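Long-range contacts in Alpha/beta hydrolase (Legionella pneumophila subsp. pneumophila str. Philadelphia 1, PDB 4EZI), which is of unconfirmed function but adopts the alpha/beta-hydrolase fold and may act as a lipase or related esterase: residues Y79-R84 against P116-L121; V132-L137 against G171-I176; T175-E180 against F299-F304. All coordinates share one frame; numbering follows the deposited sequence.

Contact 1 of 3, residues Y79-R84 against P116-L121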
ATOM      1  N   TYR A  79       2.116   4.138   6.585  1.00  7.21           N
ATOM      2  CA  TYR A  79       2.756   3.537   5.446  1.00  6.46           C
ATOM      3  C   TYR A  79       2.008   2.250   5.048  1.00  6.83           C
ATOM      4  O   TYR A  79       1.929   1.314   5.846  1.00  7.43           O
ATOM      5  CB  TYR A  79       4.246   3.210   5.711  1.00  7.47           C
ATOM      6  CG  TYR A  79       4.903   2.722   4.451  1.00  7.76           C
ATOM      7  CD1 TYR A  79       4.890   1.366   4.108  1.00  8.19           C
ATOM      8  CD2 TYR A  79       5.434   3.619   3.551  1.00  9.31           C
ATOM      9  CE1 TYR A  79       5.447   0.934   2.927  1.00  9.18           C
ATOM     10  CE2 TYR A  79       5.958   3.217   2.338  1.00  9.00           C
ATOM     11  CZ  TYR A  79       5.956   1.873   2.023  1.00  8.43           C
ATOM     12  OH  TYR A  79       6.487   1.458   0.821  1.00 10.52           O
ATOM     13  N   GLN A  80       1.556   2.234   3.795  1.00  6.39           N
ATOM     14  CA  GLN A  80       0.758   1.153   3.226  1.00  6.02           C
ATOM     15  C   GLN A  80       1.636   0.307   2.305  1.00  6.71           C
ATOM     16  O   GLN A  80       2.118   0.766   1.264  1.00  6.81           O
ATOM     17  CB  GLN A  80      -0.392   1.767   2.456  1.00  6.91           C
ATOM     18  CG  GLN A  80      -1.502   2.354   3.308  1.00  7.70           C
ATOM     19  CD  GLN A  80      -1.063   3.483   4.208  1.00  8.10           C
ATOM     20  OE1 GLN A  80      -1.088   3.326   5.424  1.00  8.69           O
ATOM     21  NE2 GLN A  80      -0.691   4.629   3.630  1.00  8.39           N
ATOM     22  N   HIS A  81       1.828  -0.947   2.679  1.00  6.28           N
ATOM     23  CA  HIS A  81       2.743  -1.845   1.978  1.00  6.02           C
ATOM     24  C   HIS A  81       2.254  -2.293   0.607  1.00  6.32           C
ATOM     25  O   HIS A  81       1.064  -2.224   0.290  1.00  7.17           O
ATOM     26  CB  HIS A  81       3.097  -3.060   2.857  1.00  5.97           C
ATOM     27  CG  HIS A  81       1.971  -4.024   3.066  1.00  5.86           C
ATOM     28  ND1 HIS A  81       1.567  -4.911   2.085  1.00  6.70           N
ATOM     29  CD2 HIS A  81       1.246  -4.328   4.165  1.00  6.19           C
ATOM     30  CE1 HIS A  81       0.588  -5.667   2.553  1.00  6.98           C
ATOM     31  NE2 HIS A  81       0.391  -5.353   3.823  1.00  6.48           N
ATOM     32  N   GLY A  82       3.184  -2.811  -0.183  1.00  6.53           N
ATOM     33  CA  GLY A  82       2.875  -3.319  -1.505  1.00  7.23           C
ATOM     34  C   GLY A  82       2.321  -4.735  -1.506  1.00  7.28           C
ATOM     35  O   GLY A  82       1.938  -5.278  -0.478  1.00  7.41           O
ATOM     36  N   THR A  83       2.242  -5.337  -2.668  1.00  6.81           N
ATOM     37  CA  THR A  83       1.574  -6.644  -2.803  1.00  6.48           C
ATOM     38  C   THR A  83       2.302  -7.687  -1.980  1.00  6.74           C
ATOM     39  O   THR A  83       3.515  -7.869  -2.130  1.00  7.19           O
ATOM     40  CB  THR A  83       1.593  -7.106  -4.259  1.00  7.08           C
ATOM     41  OG1 THR A  83       0.920  -6.162  -5.076  1.00  8.23           O
ATOM     42  CG2 THR A  83       0.961  -8.486  -4.424  1.00  7.91           C
ATOM     43  N   ARG A  84       1.541  -8.381  -1.141  1.00  6.65           N
ATOM     44  CA  ARG A  84       2.041  -9.513  -0.401  1.00  6.81           C
ATOM     45  C   ARG A  84       1.108 -10.682  -0.642  1.00  7.21           C
ATOM     46  O   ARG A  84      -0.102 -10.569  -0.461  1.00  8.22           O
ATOM     47  CB  ARG A  84       2.141  -9.202   1.098  1.00  6.80           C
ATOM     48  CG  ARG A  84       3.009  -7.992   1.395  1.00  7.34           C
ATOM     49  CD  ARG A  84       4.481  -8.187   1.110  1.00  8.30           C
ATOM     50  NE  ARG A  84       5.223  -6.909   1.176  1.00 10.68           N
ATOM     51  CZ  ARG A  84       5.541  -6.241   2.280  1.00 10.81           C
ATOM     52  NH1 ARG A  84       5.229  -6.675   3.491  1.00 12.22           N
ATOM     53  NH2 ARG A  84       6.183  -5.078   2.167  1.00 13.60           N
ATOM     54  N   PRO A 116      -0.413  -0.812   8.472  1.00  6.97           N
ATOM     55  CA  PRO A 116      -1.440  -1.863   8.485  1.00  7.08           C
ATOM     56  C   PRO A 116      -0.956  -3.124   7.761  1.00  6.36           C
ATOM     57  O   PRO A 116      -0.243  -3.023   6.763  1.00  6.60           O
ATOM     58  CB  PRO A 116      -2.608  -1.245   7.723  1.00  8.06           C
ATOM     59  CG  PRO A 116      -1.959  -0.221   6.819  1.00  7.98           C
ATOM     60  CD  PRO A 116      -0.819   0.336   7.631  1.00  7.23           C
ATOM     61  N   ASP A 117      -1.424  -4.290   8.196  1.00  6.33           N
ATOM     62  CA  ASP A 117      -1.167  -5.513   7.451  1.00  6.03           C
ATOM     63  C   ASP A 117      -2.073  -5.696   6.244  1.00  6.04           C
ATOM     64  O   ASP A 117      -1.687  -6.351   5.277  1.00  5.96           O
ATOM     65  CB  ASP A 117      -1.304  -6.761   8.347  1.00  6.69           C
ATOM     66  CG  ASP A 117      -0.241  -6.884   9.403  1.00  6.50           C
ATOM     67  OD1 ASP A 117       0.829  -6.248   9.301  1.00  7.01           O
ATOM     68  OD2 ASP A 117      -0.467  -7.671  10.348  1.00  7.42           O
ATOM     69  N   TYR A 118      -3.281  -5.158   6.347  1.00  6.50           N
ATOM     70  CA  TYR A 118      -4.436  -5.335   5.435  1.00  6.30           C
ATOM     71  C   TYR A 118      -5.254  -6.578   5.817  1.00  5.99           C
ATOM     72  O   TYR A 118      -4.782  -7.509   6.467  1.00  6.84           O
ATOM     73  CB  TYR A 118      -4.087  -5.459   3.956  1.00  6.37           C
ATOM     74  CG  TYR A 118      -3.313  -4.346   3.323  1.00  6.19           C
ATOM     75  CD1 TYR A 118      -3.436  -3.034   3.709  1.00  7.28           C
ATOM     76  CD2 TYR A 118      -2.496  -4.626   2.244  1.00  6.78           C
ATOM     77  CE1 TYR A 118      -2.725  -2.027   3.066  1.00  7.47           C
ATOM     78  CE2 TYR A 118      -1.815  -3.628   1.584  1.00  6.56           C
ATOM     79  CZ  TYR A 118      -1.914  -2.314   1.992  1.00  7.21           C
ATOM     80  OH  TYR A 118      -1.241  -1.308   1.315  1.00  7.62           O
ATOM     81  N   LEU A 119      -6.507  -6.576   5.399  1.00  6.68           N
ATOM     82  CA  LEU A 119      -7.383  -7.727   5.579  1.00  6.96           C
ATOM     83  C   LEU A 119      -6.844  -8.952   4.863  1.00  7.02           C
ATOM     84  O   LEU A 119      -6.206  -8.867   3.805  1.00  6.63           O
ATOM     85  CB  LEU A 119      -8.779  -7.405   5.061  1.00  7.56           C
ATOM     86  CG  LEU A 119      -9.502  -6.252   5.745  1.00  7.61           C
ATOM     87  CD1 LEU A 119     -10.926  -6.156   5.180  1.00 10.01           C
ATOM     88  CD2 LEU A 119      -9.513  -6.383   7.258  1.00 10.04           C
ATOM     89  N   GLY A 120      -7.112 -10.118   5.448  1.00  6.85           N
ATOM     90  CA  GLY A 120      -6.685 -11.381   4.894  1.00  7.54           C
ATOM     91  C   GLY A 120      -5.228 -11.721   5.126  1.00  6.82           C
ATOM     92  O   GLY A 120      -4.763 -12.767   4.672  1.00  9.21           O
ATOM     93  N   LEU A 121      -4.507 -10.851   5.824  1.00  6.40           N
ATOM     94  CA  LEU A 121      -3.080 -11.031   6.073  1.00  7.08           C
ATOM     95  C   LEU A 121      -2.834 -10.843   7.574  1.00  6.81           C
ATOM     96  O   LEU A 121      -3.704 -10.404   8.327  1.00  7.46           O
ATOM     97  CB  LEU A 121      -2.244 -10.062   5.257  1.00  6.48           C
ATOM     98  CG  LEU A 121      -2.455 -10.137   3.750  1.00  6.29           C
ATOM     99  CD1 LEU A 121      -1.764  -8.958   3.063  1.00  7.96           C
ATOM    100  CD2 LEU A 121      -1.990 -11.456   3.137  1.00  8.18           C
TER
HETATM  101  O   HOH W   1       1.568  -1.400   5.536  1.00  7.47           O

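Contact 2 of 3, residues V132-L137 against G171-I176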
ATOM      1  N   VAL A 132      -6.240  -4.922  -4.034  1.00  6.68           N
ATOM      2  CA  VAL A 132      -6.546  -3.721  -4.841  1.00  7.19           C
ATOM      3  C   VAL A 132      -8.066  -3.481  -4.870  1.00  7.06           C
ATOM      4  O   VAL A 132      -8.607  -3.087  -5.895  1.00  8.16           O
ATOM      5  CB  VAL A 132      -5.900  -3.723  -6.271  1.00  7.38           C
ATOM      6  CG1 VAL A 132      -5.729  -2.264  -6.742  1.00  9.63           C
ATOM      7  CG2 VAL A 132      -4.566  -4.447  -6.281  1.00  8.81           C
ATOM      8  N   GLN A 133      -8.698  -3.656  -3.706  1.00  7.62           N
ATOM      9  CA  GLN A 133     -10.108  -3.329  -3.491  1.00  7.72           C
ATOM     10  C   GLN A 133     -10.174  -2.056  -2.661  1.00  7.50           C
ATOM     11  O   GLN A 133      -9.827  -2.044  -1.472  1.00  8.71           O
ATOM     12  CB  GLN A 133     -10.857  -4.499  -2.859  1.00  8.95           C
ATOM     13  CG  GLN A 133     -10.954  -5.705  -3.819  1.00  8.64           C
ATOM     14  CD  GLN A 133     -11.723  -6.898  -3.265  1.00  8.72           C
ATOM     15  OE1 GLN A 133     -12.631  -6.736  -2.447  1.00 10.13           O
ATOM     16  NE2 GLN A 133     -11.357  -8.103  -3.695  1.00  8.90           N
ATOM     17  N   ALA A 134     -10.573  -0.966  -3.321  1.00  8.12           N
ATOM     18  CA  ALA A 134     -10.483   0.356  -2.751  1.00  8.92           C
ATOM     19  C   ALA A 134     -11.207   0.495  -1.417  1.00  8.09           C
ATOM     20  O   ALA A 134     -10.677   1.087  -0.480  1.00  9.45           O
ATOM     21  CB  ALA A 134     -11.033   1.389  -3.728  1.00  9.85           C
ATOM     22  N   GLU A 135     -12.426  -0.025  -1.322  1.00  8.31           N
ATOM     23  CA  GLU A 135     -13.228   0.254  -0.139  1.00  8.47           C
ATOM     24  C   GLU A 135     -12.545  -0.181   1.148  1.00  9.28           C
ATOM     25  O   GLU A 135     -12.497   0.572   2.124  1.00  9.92           O
ATOM     26  CB  GLU A 135     -14.570  -0.440  -0.278  1.00 10.04           C
ATOM     27  CG  GLU A 135     -15.514  -0.324   0.910  1.00 14.19           C
ATOM     28  CD  GLU A 135     -15.859   1.087   1.323  1.00 20.91           C
ATOM     29  OE1 GLU A 135     -16.030   1.955   0.423  1.00 23.13           O
ATOM     30  OE2 GLU A 135     -15.993   1.332   2.561  1.00 23.19           O
ATOM     31  N   THR A 136     -12.070  -1.428   1.170  1.00  7.75           N
ATOM     32  CA  THR A 136     -11.474  -1.988   2.363  1.00  8.20           C
ATOM     33  C   THR A 136      -9.994  -1.641   2.514  1.00  7.57           C
ATOM     34  O   THR A 136      -9.517  -1.586   3.644  1.00  8.59           O
ATOM     35  CB  THR A 136     -11.709  -3.496   2.519  1.00  8.97           C
ATOM     36  OG1 THR A 136     -11.262  -4.174   1.347  1.00  9.62           O
ATOM     37  CG2 THR A 136     -13.173  -3.821   2.822  1.00 10.30           C
ATOM     38  N   LEU A 137      -9.253  -1.411   1.441  1.00  7.09           N
ATOM     39  CA  LEU A 137      -7.899  -0.887   1.630  1.00  7.25           C
ATOM     40  C   LEU A 137      -7.978   0.466   2.351  1.00  8.22           C
ATOM     41  O   LEU A 137      -7.228   0.748   3.280  1.00  8.42           O
ATOM     42  CB  LEU A 137      -7.152  -0.769   0.313  1.00  7.54           C
ATOM     43  CG  LEU A 137      -6.654  -2.081  -0.297  1.00  7.54           C
ATOM     44  CD1 LEU A 137      -6.099  -1.870  -1.696  1.00  8.53           C
ATOM     45  CD2 LEU A 137      -5.626  -2.793   0.608  1.00  8.32           C
ATOM     46  N   GLY A 171       0.192  -0.498  -2.248  1.00  6.91           N
ATOM     47  CA  GLY A 171       0.125   0.505  -1.204  1.00  7.37           C
ATOM     48  C   GLY A 171       0.081   1.940  -1.644  1.00  6.48           C
ATOM     49  O   GLY A 171      -0.378   2.786  -0.887  1.00  7.15           O
ATOM     50  N   GLY A 172       0.554   2.196  -2.859  1.00  6.66           N
ATOM     51  CA  GLY A 172       0.333   3.519  -3.441  1.00  7.41           C
ATOM     52  C   GLY A 172      -1.142   3.739  -3.708  1.00  7.57           C
ATOM     53  O   GLY A 172      -1.678   4.813  -3.454  1.00  8.08           O
ATOM     54  N   PHE A 173      -1.794   2.709  -4.247  1.00  7.11           N
ATOM     55  CA  PHE A 173      -3.244   2.729  -4.409  1.00  7.62           C
ATOM     56  C   PHE A 173      -3.946   2.864  -3.051  1.00  7.05           C
ATOM     57  O   PHE A 173      -4.830   3.694  -2.888  1.00  7.85           O
ATOM     58  CB  PHE A 173      -3.648   1.473  -5.185  1.00  8.28           C
ATOM     59  CG  PHE A 173      -5.128   1.315  -5.430  1.00  7.94           C
ATOM     60  CD1 PHE A 173      -5.954   0.680  -4.527  1.00  8.76           C
ATOM     61  CD2 PHE A 173      -5.682   1.762  -6.612  1.00 10.75           C
ATOM     62  CE1 PHE A 173      -7.297   0.500  -4.786  1.00  8.51           C
ATOM     63  CE2 PHE A 173      -7.019   1.568  -6.882  1.00 12.70           C
ATOM     64  CZ  PHE A 173      -7.836   0.966  -5.969  1.00  9.93           C
ATOM     65  N   SER A 174      -3.536   2.073  -2.069  1.00  7.23           N
ATOM     66  CA  SER A 174      -4.136   2.179  -0.738  1.00  7.39           C
ATOM     67  C   SER A 174      -4.014   3.592  -0.190  1.00  6.88           C
ATOM     68  O   SER A 174      -4.933   4.095   0.444  1.00  8.01           O
ATOM     69  CB  SER A 174      -3.422   1.235   0.214  1.00  7.58           C
ATOM     70  OG  SER A 174      -3.498  -0.102  -0.227  1.00  8.65           O
ATOM     71  N   THR A 175      -2.855   4.214  -0.396  1.00  7.50           N
ATOM     72  CA  THR A 175      -2.608   5.554   0.094  1.00  7.05           C
ATOM     73  C   THR A 175      -3.572   6.563  -0.532  1.00  8.15           C
ATOM     74  O   THR A 175      -4.151   7.416   0.168  1.00  8.78           O
ATOM     75  CB  THR A 175      -1.147   5.949  -0.175  1.00  7.42           C
ATOM     76  OG1 THR A 175      -0.286   5.112   0.583  1.00  8.13           O
ATOM     77  CG2 THR A 175      -0.857   7.404   0.183  1.00  9.96           C
ATOM     78  N   ILE A 176      -3.759   6.478  -1.847  1.00  8.59           N
ATOM     79  CA  ILE A 176      -4.675   7.384  -2.539  1.00  8.81           C
ATOM     80  C   ILE A 176      -6.118   7.196  -2.058  1.00  8.61           C
ATOM     81  O   ILE A 176      -6.812   8.183  -1.785  1.00  9.59           O
ATOM     82  CB  ILE A 176      -4.570   7.195  -4.054  1.00 10.22           C
ATOM     83  CG1 ILE A 176      -3.284   7.810  -4.602  1.00 13.16           C
ATOM     84  CG2 ILE A 176      -5.817   7.750  -4.795  1.00 14.65           C
ATOM     85  CD1 ILE A 176      -3.351   9.395  -4.673  1.00 17.00           C
TER

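Contact 3 of 3, residues T175-E180 against F299-F304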
ATOM      1  N   THR A 175      -2.855   4.214  -0.396  1.00  7.50           N
ATOM      2  CA  THR A 175      -2.608   5.554   0.094  1.00  7.05           C
ATOM      3  C   THR A 175      -3.572   6.563  -0.532  1.00  8.15           C
ATOM      4  O   THR A 175      -4.151   7.416   0.168  1.00  8.78           O
ATOM      5  CB  THR A 175      -1.147   5.949  -0.175  1.00  7.42           C
ATOM      6  OG1 THR A 175      -0.286   5.112   0.583  1.00  8.13           O
ATOM      7  CG2 THR A 175      -0.857   7.404   0.183  1.00  9.96           C
ATOM      8  N   ILE A 176      -3.759   6.478  -1.847  1.00  8.59           N
ATOM      9  CA  ILE A 176      -4.675   7.384  -2.539  1.00  8.81           C
ATOM     10  C   ILE A 176      -6.118   7.196  -2.058  1.00  8.61           C
ATOM     11  O   ILE A 176      -6.812   8.183  -1.785  1.00  9.59           O
ATOM     12  CB  ILE A 176      -4.570   7.195  -4.054  1.00 10.22           C
ATOM     13  CG1 ILE A 176      -3.284   7.810  -4.602  1.00 13.16           C
ATOM     14  CG2 ILE A 176      -5.817   7.750  -4.795  1.00 14.65           C
ATOM     15  CD1 ILE A 176      -3.351   9.395  -4.673  1.00 17.00           C
ATOM     16  N   VAL A 177      -6.575   5.951  -1.923  1.00  8.36           N
ATOM     17  CA  VAL A 177      -7.961   5.723  -1.497  1.00  8.48           C
ATOM     18  C   VAL A 177      -8.171   6.068  -0.012  1.00  8.93           C
ATOM     19  O   VAL A 177      -9.233   6.582   0.372  1.00  9.85           O
ATOM     20  CB  VAL A 177      -8.496   4.318  -1.890  1.00  8.92           C
ATOM     21  CG1 VAL A 177      -8.457   4.174  -3.413  1.00 10.73           C
ATOM     22  CG2 VAL A 177      -7.753   3.181  -1.176  1.00  9.05           C
HETATM   23  N   MSE A 178      -7.145   5.857   0.809  1.00  8.13           N
HETATM   24  CA  MSE A 178      -7.164   6.303   2.200  1.00  8.34           C
HETATM   25  C   MSE A 178      -7.296   7.834   2.257  1.00  9.35           C
HETATM   26  O   MSE A 178      -8.094   8.363   3.031  1.00  9.87           O
HETATM   27  CB  MSE A 178      -5.863   5.863   2.870  1.00  9.01           C
HETATM   28  CG  MSE A 178      -5.728   6.328   4.303  1.00 10.87           C
HETATM   29 SE   MSE A 178      -4.009   5.827   5.006  0.75  8.31          SE
HETATM   30  CE  MSE A 178      -4.407   6.303   6.826  1.00 11.53           C
ATOM     31  N   PHE A 179      -6.478   8.522   1.483  1.00  9.12           N
ATOM     32  CA  PHE A 179      -6.514   9.995   1.408  1.00  9.48           C
ATOM     33  C   PHE A 179      -7.908  10.507   1.011  1.00  9.94           C
ATOM     34  O   PHE A 179      -8.477  11.391   1.664  1.00 11.01           O
ATOM     35  CB  PHE A 179      -5.464  10.398   0.396  1.00  9.49           C
ATOM     36  CG  PHE A 179      -5.237  11.892   0.212  1.00  9.43           C
ATOM     37  CD1 PHE A 179      -5.476  12.851   1.195  1.00 10.30           C
ATOM     38  CD2 PHE A 179      -4.701  12.306  -0.991  1.00  9.94           C
ATOM     39  CE1 PHE A 179      -5.167  14.193   0.959  1.00 11.06           C
ATOM     40  CE2 PHE A 179      -4.366  13.631  -1.213  1.00 10.92           C
ATOM     41  CZ  PHE A 179      -4.617  14.569  -0.235  1.00 11.08           C
ATOM     42  N   GLU A 180      -8.487   9.902  -0.032  1.00  9.95           N
ATOM     43  CA  GLU A 180      -9.801  10.270  -0.496  1.00 10.76           C
ATOM     44  C   GLU A 180     -10.836  10.100   0.603  1.00 10.41           C
ATOM     45  O   GLU A 180     -11.684  10.984   0.819  1.00 12.44           O
ATOM     46  CB  GLU A 180     -10.157   9.441  -1.746  1.00 11.49           C
ATOM     47  CG  GLU A 180     -11.498   9.761  -2.334  1.00 13.24           C
ATOM     48  CD  GLU A 180     -11.822   8.925  -3.528  1.00 15.75           C
ATOM     49  OE1 GLU A 180     -11.418   7.741  -3.543  1.00 18.70           O
ATOM     50  OE2 GLU A 180     -12.499   9.435  -4.446  1.00 20.26           O
ATOM     51  N   PHE A 299     -11.525   0.862  -9.249  1.00  8.42           N
ATOM     52  CA  PHE A 299     -10.140   1.156  -9.554  1.00  9.60           C
ATOM     53  C   PHE A 299      -9.812   2.623  -9.630  1.00  8.89           C
ATOM     54  O   PHE A 299      -8.686   2.985  -9.349  1.00 10.35           O
ATOM     55  CB  PHE A 299      -9.696   0.485 -10.856  1.00 10.13           C
ATOM     56  CG  PHE A 299      -8.308  -0.062 -10.806  1.00  8.97           C
ATOM     57  CD1 PHE A 299      -8.055  -1.299 -10.233  1.00 10.06           C
ATOM     58  CD2 PHE A 299      -7.240   0.648 -11.320  1.00 12.09           C
ATOM     59  CE1 PHE A 299      -6.775  -1.816 -10.205  1.00 10.39           C
ATOM     60  CE2 PHE A 299      -5.966   0.135 -11.276  1.00 13.31           C
ATOM     61  CZ  PHE A 299      -5.736  -1.091 -10.718  1.00 13.14           C
ATOM     62  N   ASN A 300     -10.746   3.452 -10.097  1.00 10.31           N
ATOM     63  CA  ASN A 300     -10.436   4.833 -10.532  1.00  9.96           C
ATOM     64  C   ASN A 300     -10.646   5.842  -9.415  1.00 10.16           C
ATOM     65  O   ASN A 300     -11.774   6.179  -9.079  1.00 11.79           O
ATOM     66  CB  ASN A 300     -11.255   5.197 -11.764  1.00 10.01           C
ATOM     67  CG  ASN A 300     -10.858   4.379 -12.991  1.00 10.82           C
ATOM     68  OD1 ASN A 300      -9.806   3.737 -13.009  1.00 11.63           O
ATOM     69  ND2 ASN A 300     -11.695   4.427 -14.038  1.00 11.82           N
ATOM     70  N   HIS A 301      -9.540   6.277  -8.836  1.00 11.26           N
ATOM     71  CA  HIS A 301      -9.533   7.199  -7.704  1.00 11.34           C
ATOM     72  C   HIS A 301      -8.488   8.280  -7.905  1.00 12.76           C
ATOM     73  O   HIS A 301      -7.582   8.453  -7.115  1.00 17.07           O
ATOM     74  CB  HIS A 301      -9.307   6.425  -6.404  1.00 11.53           C
ATOM     75  CG  HIS A 301     -10.403   5.453  -6.109  1.00 12.14           C
ATOM     76  ND1 HIS A 301     -11.530   5.796  -5.394  1.00 14.38           N
ATOM     77  CD2 HIS A 301     -10.555   4.147  -6.449  1.00 11.98           C
ATOM     78  CE1 HIS A 301     -12.336   4.751  -5.318  1.00 15.35           C
ATOM     79  NE2 HIS A 301     -11.776   3.746  -5.970  1.00 14.45           N
ATOM     80  N   TYR A 302      -8.632   9.019  -8.986  1.00 12.85           N
ATOM     81  CA  TYR A 302      -7.703  10.084  -9.284  1.00 13.15           C
ATOM     82  C   TYR A 302      -8.439  11.360  -9.669  1.00 13.27           C
ATOM     83  O   TYR A 302      -7.848  12.227 -10.302  1.00 15.45           O
ATOM     84  CB  TYR A 302      -6.709   9.652 -10.365  1.00 14.47           C
ATOM     85  CG  TYR A 302      -7.364   9.078 -11.597  1.00 13.84           C
ATOM     86  CD1 TYR A 302      -7.814   9.913 -12.594  1.00 16.82           C
ATOM     87  CD2 TYR A 302      -7.558   7.698 -11.755  1.00 14.77           C
ATOM     88  CE1 TYR A 302      -8.458   9.415 -13.729  1.00 18.44           C
ATOM     89  CE2 TYR A 302      -8.196   7.192 -12.895  1.00 17.33           C
ATOM     90  CZ  TYR A 302      -8.641   8.060 -13.871  1.00 19.44           C
ATOM     91  OH  TYR A 302      -9.281   7.584 -15.007  1.00 23.56           O
ATOM     92  N   ASP A 303      -9.688  11.479  -9.230  1.00 13.73           N
ATOM     93  CA  ASP A 303     -10.521  12.632  -9.571  1.00 14.87           C
ATOM     94  C   ASP A 303     -11.272  13.158  -8.361  1.00 14.77           C
ATOM     95  O   ASP A 303     -12.500  13.280  -8.361  1.00 18.31           O
ATOM     96  CB  ASP A 303     -11.505  12.240 -10.677  1.00 16.26           C
ATOM     97  CG  ASP A 303     -12.206  13.446 -11.299  1.00 18.47           C
ATOM     98  OD1 ASP A 303     -11.622  14.560 -11.314  1.00 19.14           O
ATOM     99  OD2 ASP A 303     -13.346  13.262 -11.790  1.00 21.37           O
ATOM    100  N   PHE A 304     -10.522  13.473  -7.315  1.00 15.21           N
ATOM    101  CA  PHE A 304     -11.046  14.120  -6.126  1.00 14.45           C
ATOM    102  C   PHE A 304     -10.101  15.249  -5.753  1.00 13.86           C
ATOM    103  O   PHE A 304      -8.947  15.274  -6.164  1.00 14.05           O
ATOM    104  CB  PHE A 304     -11.212  13.138  -4.965  1.00 15.09           C
ATOM    105  CG  PHE A 304      -9.919  12.523  -4.468  1.00 14.61           C
ATOM    106  CD1 PHE A 304      -9.435  11.358  -5.038  1.00 13.70           C
ATOM    107  CD2 PHE A 304      -9.207  13.108  -3.422  1.00 15.17           C
ATOM    108  CE1 PHE A 304      -8.249  10.786  -4.574  1.00 13.98           C
ATOM    109  CE2 PHE A 304      -8.027  12.534  -2.961  1.00 13.95           C
ATOM    110  CZ  PHE A 304      -7.560  11.370  -3.531  1.00 13.64           C
TER
HETATM  111  O   HOH W   2     -11.743   9.895  -7.627  1.00 22.38           O

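Contact 1 of 3, residues Y79-R84 against P116-L121
His81 and Tyr118 run antiparallel past one another, ring planes 37° apart and centroids 4.1 Å apart, an oblique pairing. Tyr118 CE2 sits over one face of the imidazole, toward its rim, and His81 CE1 is 3.3 Å from Tyr118 CD2. Over the opposite face, also toward the rim, lies Arg84 NH1, itself bonded to Asp89 O. His81 CG is set between its own backbone N and carbonyl carbon (chi1 70°), and from there the ring extends to residues 116-121. Both ring nitrogens are spoken for. NE2 donates to Asp117 O at 2.7 Å, nearly straight and close to the imidazole plane, although it approaches well above the plane of that carbonyl; ND1 donates to Gly82 O at 2.6 Å. With each nitrogen serving as a donor, the ring's rotation is fixed, and the arrangement is consistent with a protonated imidazole. The phenol returns the grip: Tyr118 OH donates to His81 O at 2.7 Å, in the carbonyl plane and on a lone pair. Tyrosine suits this place because its flat ring lies beside the histidine while its hydroxyl reaches the main chain. Gln80 CB sits at the edge of the phenol, and Pro116 CD packs against Tyr79 O. A water bridges the two backbones, donating to Tyr79 O and Pro116 O and accepting from His81 N. Leu121, closing a type II turn from Tyr118, brings CD1 to the imidazole edge. The contact thus joins the loops that follow neighbouring parallel strands 74-80 and 112-116 of the alpha/beta-hydrolase sheet, at their C-terminal ends in its interior. Tyr118 leans on Leu137 of helix 134-154 and Glu170 of helix 170-185, while the amide of Gln80 is held by Ser78 and Thr175.

Contact 2 of 3, residues V132-L137 against G171-I176
Phe173 is the first residue of helix 170-185 here to touch residues 132-137. Its CG stands anti to the backbone N (chi1 179°), carrying the ring out from the helix. Val132 CG1 rests over the centre of one ring face in a CH-pi contact, 3.6 Å from the centroid and only 9° off the normal; this methyl, anti to its own backbone N (chi1 -155°), gives the face an apolar C-H. Ala134 CA meets the ring edge 3.8 Å from Phe173 CE1, its CB lying off the plane near CZ, and Leu137 CD1 is 3.8 Å from Phe173 CD1. The small alanine lets the helix start approach the ring. Gly171, two residues before Phe173, belongs to a Gly-x-Ser-x-Gly sequence with Gly167 and Ser169, consistent with the nucleophile elbow of alpha/beta hydrolases, so this helix is probably the one that follows the nucleophile. One residue on from the phenylalanine, Ser174 meets Leu137, with OG 3.5 Å from both CD1 and CD2. This compact side chain suits the close approach of the helices, the CA atoms of Leu137 and Ser174 being 5.4 Å apart, and its hydroxyl is hydrogen-bonded to Tyr118 OH and Glu170 O.

Contact 3 of 3, residues T175-E180 against F299-F304
Glu180 chi1 (-179°) and chi2 (-179°) place CG and CD in an extended chain, from which the carboxylate meets His301, whose CG lies beside its own backbone N (chi1 -63°). His301 ND1 donates to Glu180 OE1 at 2.7 Å, on the syn lone pair, in a bent bond with the carboxylate nearly perpendicular to the imidazole; NE2 bonds weakly to Asn298 O. Val177 CG1 lies over one imidazole face, 3.8 Å from the ring centroid. Glutamate suits its place by offering Phe304 an aliphatic stem as well: CB sits over the centre of the phenyl face, 3.7 Å from the centroid, and the carboxylate stacks at a small tilt near Phe304 CD1. Phe304 points its edge at the face of Phe179 in an offset edge-to-face pair, centroids 5.7 Å apart. Ile176 CG2 lies at the edge of Phe304, 3.9 Å from CE1, and presses to 3.0 Å from His301 O. A water accepts from Asp303 N and donates weakly to Glu180 OE2. This is structural packing within the alpha/beta-hydrolase fold, setting helix 170-185 against the loop before strand 310-314; Phe304 also meets Phe333 of helix 323-334 edge-to-face, and His301 touches Ala134 of helix 134-154.

Overall arrangement
Helix 170-185 connects the three sites: contacts 2 and 3 use successive turns of it and share Thr175 and Ile176, whereas contact 1 reaches it through polar side chains. Contacts 1 and 2 are buried, each centred about 6 Å from the centre of the chain, while contact 3, about 12 Å out, is only partly buried. Their chemistry follows this place. Contact 1, between loops at strand ends, relies on hydrogen bonds to main-chain carbonyls and a bridging water; contact 2, between helix 170-185 and the loop and first turn of helix 134-154, is apolar packing without any cross-contact hydrogen bond; contact 3 combines aromatic packing with a histidine-carboxylate bond. Ala134 and His301 bring contacts 2 and 3 together.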